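Local structure of CRP-like protein Clp (Xanthomonas campestris pv. campestris, 3IWZ) at residues V160-S172 with L186-C199. The protein acts as a homodimeric global transcription regulator that activates or represses virulence genes and whose DNA binding is apparently abolished by cyclic di-GMP. Residues are numbered along the deposited sequence; the frame is centred on the assembly and turned at random.
Sequences VTDRIVRTLHDLS and LRVSRQELARLVGC
R163 grips the carbonyl of V197 side-on near the N-terminal end of helix 160-172: NE and NH2 of R163 each donate to V197 O, both at 2.8 Å. The oxygen lies close to the guanidinium plane, and both bonds are bent at the hydrogen, as expected when two N-H groups share one acceptor. A bend at chi3 (-68°) turns the guanidinium toward the C-terminal end of helix 190-197, where G198 leaves helical geometry with positive phi. NH1 of R163 bonds to the carbonyl of L158, which helps fix the rotation of the group, and V160 CA lies over one face near its rim.

Next to this polar clasp, V197 packs both methyls against I164: CG1 lies over the I164 backbone, and CG2 sits 3.8 Å from I164 CG1. With I164 CG2 anti to the backbone N, that methyl meets L193 CD2 at 3.6 Å, the two side chains crossing at about a right angle. T167 divides its branches, CG2 going to L196 CD1 and OG1 bonding back to R163 O from above the carbonyl plane. V160 CG1 rests on C199 CB.

At the other end, the methyls of L171 and V188 meet tip to tip, CD1 to CG2, in a tight 3.3 Å contact. L186 spreads its two methyls against L168 O, L171 O and S172, whose OG bonds back to L168 O at 3.1 Å.

The helices cross at 110° with axes 9.8 Å apart, packing helix 160-172 of the CRP-type DNA-binding domain against the first helix of the predicted helix-turn-helix. V207 of helix 201-213 touches I164, strand 74-80 meets L196 through V76 and Y79, and L186 pairs with V224 in the sheet that includes strand 223-227.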
loop_
_atom_site.group_PDB
_atom_site.type_symbol
_atom_site.label_atom_id
_atom_site.label_comp_id
_atom_site.label_asym_id
_atom_site.label_seq_id
_atom_site.Cartn_x
_atom_site.Cartn_y
_atom_site.Cartn_z
ATOM N N VAL D 160 -8.050 -1.961 -19.395
ATOM C CA VAL D 160 -6.866 -2.783 -19.612
ATOM C C VAL D 160 -5.863 -2.097 -20.541
ATOM O O VAL D 160 -4.775 -1.698 -20.112
ATOM C CB VAL D 160 -7.261 -4.142 -20.220
ATOM C CG1 VAL D 160 -6.119 -5.132 -20.076
ATOM C CG2 VAL D 160 -8.526 -4.659 -19.542
ATOM N N THR D 161 -6.237 -1.955 -21.812
ATOM C CA THR D 161 -5.369 -1.320 -22.797
ATOM C C THR D 161 -4.779 -0.050 -22.196
ATOM O O THR D 161 -3.580 0.212 -22.309
ATOM C CB THR D 161 -6.144 -0.956 -24.089
ATOM O OG1 THR D 161 -7.080 0.091 -23.818
ATOM C CG2 THR D 161 -6.903 -2.161 -24.614
ATOM N N ASP D 162 -5.631 0.730 -21.541
ATOM C CA ASP D 162 -5.202 1.970 -20.914
ATOM C C ASP D 162 -4.075 1.711 -19.906
ATOM O O ASP D 162 -3.024 2.349 -19.971
ATOM C CB ASP D 162 -6.392 2.628 -20.211
ATOM C CG ASP D 162 -6.032 3.945 -19.551
ATOM O OD1 ASP D 162 -5.033 3.984 -18.798
ATOM O OD2 ASP D 162 -6.759 4.937 -19.774
ATOM N N ARG D 163 -4.296 0.773 -18.983
ATOM C CA ARG D 163 -3.297 0.451 -17.961
ATOM C C ARG D 163 -1.997 -0.057 -18.591
ATOM O O ARG D 163 -0.907 0.305 -18.157
ATOM C CB ARG D 163 -3.829 -0.610 -16.975
ATOM C CG ARG D 163 -5.244 -0.361 -16.439
ATOM C CD ARG D 163 -5.536 -1.086 -15.105
ATOM N NE ARG D 163 -5.613 -2.549 -15.184
ATOM C CZ ARG D 163 -6.691 -3.233 -15.557
ATOM N NH1 ARG D 163 -7.809 -2.601 -15.896
ATOM N NH2 ARG D 163 -6.661 -4.557 -15.583
ATOM N N ILE D 164 -2.115 -0.899 -19.611
ATOM C CA ILE D 164 -0.936 -1.446 -20.273
ATOM C C ILE D 164 -0.063 -0.354 -20.896
ATOM O O ILE D 164 1.162 -0.385 -20.767
ATOM C CB ILE D 164 -1.330 -2.465 -21.360
ATOM C CG1 ILE D 164 -2.113 -3.618 -20.719
ATOM C CG2 ILE D 164 -0.078 -2.986 -22.063
ATOM C CD1 ILE D 164 -2.498 -4.735 -21.680
ATOM N N VAL D 165 -0.691 0.607 -21.568
ATOM C CA VAL D 165 0.050 1.705 -22.184
ATOM C C VAL D 165 0.839 2.459 -21.117
ATOM O O VAL D 165 2.044 2.695 -21.269
ATOM C CB VAL D 165 -0.895 2.694 -22.902
ATOM C CG1 VAL D 165 -0.132 3.948 -23.300
ATOM C CG2 VAL D 165 -1.493 2.028 -24.137
ATOM N N ARG D 166 0.152 2.830 -20.038
ATOM C CA ARG D 166 0.772 3.544 -18.928
ATOM C C ARG D 166 1.990 2.788 -18.391
ATOM O O ARG D 166 3.056 3.377 -18.184
ATOM C CB ARG D 166 -0.245 3.743 -17.798
ATOM C CG ARG D 166 -1.204 4.920 -17.969
ATOM C CD ARG D 166 -2.123 5.007 -16.760
ATOM N NE ARG D 166 -2.628 6.354 -16.500
ATOM C CZ ARG D 166 -3.536 6.980 -17.242
ATOM N NH1 ARG D 166 -4.051 6.384 -18.309
ATOM N NH2 ARG D 166 -3.942 8.199 -16.910
ATOM N N THR D 167 1.827 1.482 -18.178
ATOM C CA THR D 167 2.899 0.630 -17.656
ATOM C C THR D 167 4.057 0.438 -18.643
ATOM O O THR D 167 5.197 0.197 -18.235
ATOM C CB THR D 167 2.354 -0.759 -17.237
ATOM O OG1 THR D 167 1.425 -0.603 -16.159
ATOM C CG2 THR D 167 3.476 -1.659 -16.783
ATOM N N LEU D 168 3.765 0.521 -19.938
ATOM C CA LEU D 168 4.808 0.383 -20.948
ATOM C C LEU D 168 5.732 1.587 -20.840
ATOM O O LEU D 168 6.945 1.468 -21.008
ATOM C CB LEU D 168 4.201 0.320 -22.353
ATOM C CG LEU D 168 3.708 -1.055 -22.818
ATOM C CD1 LEU D 168 2.892 -0.924 -24.100
ATOM C CD2 LEU D 168 4.910 -1.957 -23.031
ATOM N N HIS D 169 5.153 2.745 -20.537
ATOM C CA HIS D 169 5.936 3.968 -20.409
ATOM C C HIS D 169 6.729 4.039 -19.106
ATOM O O HIS D 169 7.788 4.663 -19.055
ATOM C CB HIS D 169 5.030 5.199 -20.539
ATOM C CG HIS D 169 4.560 5.457 -21.937
ATOM N ND1 HIS D 169 5.426 5.753 -22.969
ATOM C CD2 HIS D 169 3.316 5.468 -22.475
ATOM C CE1 HIS D 169 4.736 5.936 -24.081
ATOM N NE2 HIS D 169 3.453 5.769 -23.809
ATOM N N ASP D 170 6.223 3.404 -18.054
ATOM C CA ASP D 170 6.919 3.419 -16.769
ATOM C C ASP D 170 8.228 2.640 -16.897
ATOM O O ASP D 170 9.247 3.000 -16.306
ATOM C CB ASP D 170 6.040 2.788 -15.680
ATOM C CG ASP D 170 6.592 3.011 -14.276
ATOM O OD1 ASP D 170 6.813 4.184 -13.898
ATOM O OD2 ASP D 170 6.805 2.014 -13.551
ATOM N N LEU D 171 8.196 1.575 -17.689
ATOM C CA LEU D 171 9.378 0.751 -17.890
ATOM C C LEU D 171 10.377 1.421 -18.823
ATOM O O LEU D 171 11.577 1.182 -18.727
ATOM C CB LEU D 171 8.971 -0.610 -18.452
ATOM C CG LEU D 171 8.053 -1.397 -17.518
ATOM C CD1 LEU D 171 7.463 -2.593 -18.254
ATOM C CD2 LEU D 171 8.842 -1.824 -16.283
ATOM N N SER D 172 9.879 2.256 -19.730
ATOM C CA SER D 172 10.756 2.950 -20.668
ATOM C C SER D 172 11.722 3.812 -19.885
ATOM O O SER D 172 12.798 4.154 -20.370
ATOM C CB SER D 172 9.948 3.841 -21.612
ATOM O OG SER D 172 9.143 3.059 -22.477
ATOM N N LEU D 186 12.166 -2.463 -24.521
ATOM C CA LEU D 186 11.807 -2.876 -23.169
ATOM C C LEU D 186 11.479 -4.360 -23.112
ATOM O O LEU D 186 10.453 -4.805 -23.631
ATOM C CB LEU D 186 10.602 -2.067 -22.676
ATOM C CG LEU D 186 10.665 -0.541 -22.799
ATOM C CD1 LEU D 186 9.363 0.064 -22.296
ATOM C CD2 LEU D 186 11.837 -0.001 -22.001
ATOM N N ARG D 187 12.353 -5.121 -22.462
ATOM C CA ARG D 187 12.167 -6.560 -22.336
ATOM C C ARG D 187 11.178 -6.932 -21.238
ATOM O O ARG D 187 11.540 -7.003 -20.062
ATOM C CB ARG D 187 13.517 -7.237 -22.068
ATOM C CG ARG D 187 13.454 -8.753 -21.989
ATOM C CD ARG D 187 14.849 -9.363 -22.104
ATOM N NE ARG D 187 15.790 -8.781 -21.149
ATOM C CZ ARG D 187 15.744 -8.969 -19.832
ATOM N NH1 ARG D 187 14.798 -9.733 -19.296
ATOM N NH2 ARG D 187 16.644 -8.389 -19.051
ATOM N N VAL D 188 9.929 -7.167 -21.633
ATOM C CA VAL D 188 8.881 -7.565 -20.700
ATOM C C VAL D 188 8.009 -8.650 -21.329
ATOM O O VAL D 188 7.322 -8.410 -22.322
ATOM C CB VAL D 188 7.973 -6.371 -20.301
ATOM C CG1 VAL D 188 6.857 -6.853 -19.386
ATOM C CG2 VAL D 188 8.790 -5.305 -19.591
ATOM N N SER D 189 8.049 -9.843 -20.746
ATOM C CA SER D 189 7.270 -10.971 -21.234
ATOM C C SER D 189 5.769 -10.705 -21.147
ATOM O O SER D 189 5.310 -9.933 -20.300
ATOM C CB SER D 189 7.630 -12.227 -20.434
ATOM O OG SER D 189 7.764 -11.930 -19.054
ATOM N N ARG D 190 5.012 -11.341 -22.036
ATOM C CA ARG D 190 3.563 -11.184 -22.071
ATOM C C ARG D 190 2.968 -11.566 -20.719
ATOM O O ARG D 190 1.973 -10.992 -20.276
ATOM C CB ARG D 190 2.966 -12.060 -23.183
ATOM C CG ARG D 190 1.444 -12.082 -23.208
ATOM C CD ARG D 190 0.884 -12.140 -24.634
ATOM N NE ARG D 190 1.047 -13.436 -25.289
ATOM C CZ ARG D 190 0.545 -13.732 -26.487
ATOM N NH1 ARG D 190 -0.149 -12.823 -27.161
ATOM N NH2 ARG D 190 0.724 -14.939 -27.011
ATOM N N GLN D 191 3.595 -12.542 -20.068
ATOM C CA GLN D 191 3.155 -13.013 -18.760
ATOM C C GLN D 191 3.289 -11.903 -17.721
ATOM O O GLN D 191 2.333 -11.602 -17.009
ATOM C CB GLN D 191 3.983 -14.236 -18.349
ATOM C CG GLN D 191 3.727 -15.457 -19.235
ATOM C CD GLN D 191 4.939 -16.369 -19.358
ATOM O OE1 GLN D 191 5.979 -15.973 -19.900
ATOM N NE2 GLN D 191 4.809 -17.599 -18.861
ATOM N N GLU D 192 4.471 -11.293 -17.643
ATOM C CA GLU D 192 4.730 -10.215 -16.687
ATOM C C GLU D 192 3.858 -8.992 -16.928
ATOM O O GLU D 192 3.440 -8.326 -15.982
ATOM C CB GLU D 192 6.205 -9.800 -16.721
ATOM C CG GLU D 192 7.068 -10.502 -15.678
ATOM C CD GLU D 192 6.652 -10.168 -14.251
ATOM O OE1 GLU D 192 6.793 -8.994 -13.846
ATOM O OE2 GLU D 192 6.183 -11.079 -13.536
ATOM N N LEU D 193 3.587 -8.691 -18.193
ATOM C CA LEU D 193 2.753 -7.544 -18.520
ATOM C C LEU D 193 1.378 -7.756 -17.904
ATOM O O LEU D 193 0.832 -6.869 -17.239
ATOM C CB LEU D 193 2.610 -7.399 -20.032
ATOM C CG LEU D 193 2.122 -6.019 -20.466
ATOM C CD1 LEU D 193 3.142 -4.980 -20.026
ATOM C CD2 LEU D 193 1.937 -5.977 -21.973
ATOM N N ALA D 194 0.833 -8.946 -18.123
ATOM C CA ALA D 194 -0.475 -9.299 -17.592
ATOM C C ALA D 194 -0.473 -9.299 -16.057
ATOM O O ALA D 194 -1.490 -9.021 -15.427
ATOM C CB ALA D 194 -0.893 -10.649 -18.119
ATOM N N ARG D 195 0.669 -9.618 -15.459
ATOM C CA ARG D 195 0.785 -9.631 -14.006
ATOM C C ARG D 195 0.931 -8.205 -13.480
ATOM O O ARG D 195 0.613 -7.917 -12.327
ATOM C CB ARG D 195 1.992 -10.471 -13.572
ATOM C CG ARG D 195 1.742 -11.960 -13.589
ATOM C CD ARG D 195 2.891 -12.737 -12.956
ATOM N NE ARG D 195 4.076 -12.735 -13.800
ATOM C CZ ARG D 195 4.724 -13.831 -14.179
ATOM N NH1 ARG D 195 5.798 -13.734 -14.955
ATOM N NH2 ARG D 195 4.298 -15.025 -13.782
ATOM N N LEU D 196 1.412 -7.316 -14.338
ATOM C CA LEU D 196 1.597 -5.926 -13.958
ATOM C C LEU D 196 0.297 -5.147 -13.932
ATOM O O LEU D 196 0.030 -4.412 -12.977
ATOM C CB LEU D 196 2.582 -5.239 -14.907
ATOM C CG LEU D 196 4.059 -5.533 -14.651
ATOM C CD1 LEU D 196 4.900 -5.032 -15.806
ATOM C CD2 LEU D 196 4.481 -4.873 -13.355
ATOM N N VAL D 197 -0.514 -5.307 -14.971
ATOM C CA VAL D 197 -1.779 -4.575 -15.055
ATOM C C VAL D 197 -2.969 -5.329 -14.494
ATOM O O VAL D 197 -4.067 -4.793 -14.440
ATOM C CB VAL D 197 -2.113 -4.181 -16.515
ATOM C CG1 VAL D 197 -0.981 -3.364 -17.102
ATOM C CG2 VAL D 197 -2.370 -5.424 -17.349
ATOM N N GLY D 198 -2.749 -6.575 -14.095
ATOM C CA GLY D 198 -3.817 -7.377 -13.540
ATOM C C GLY D 198 -4.810 -7.858 -14.580
ATOM O O GLY D 198 -6.011 -7.602 -14.455
ATOM N N CYS D 199 -4.315 -8.541 -15.611
ATOM C CA CYS D 199 -5.177 -9.074 -16.663
ATOM C C CYS D 199 -4.633 -10.431 -17.094
ATOM O O CYS D 199 -3.504 -10.786 -16.757
ATOM C CB CYS D 199 -5.227 -8.127 -17.870
ATOM S SG CYS D 199 -3.695 -8.005 -18.823
#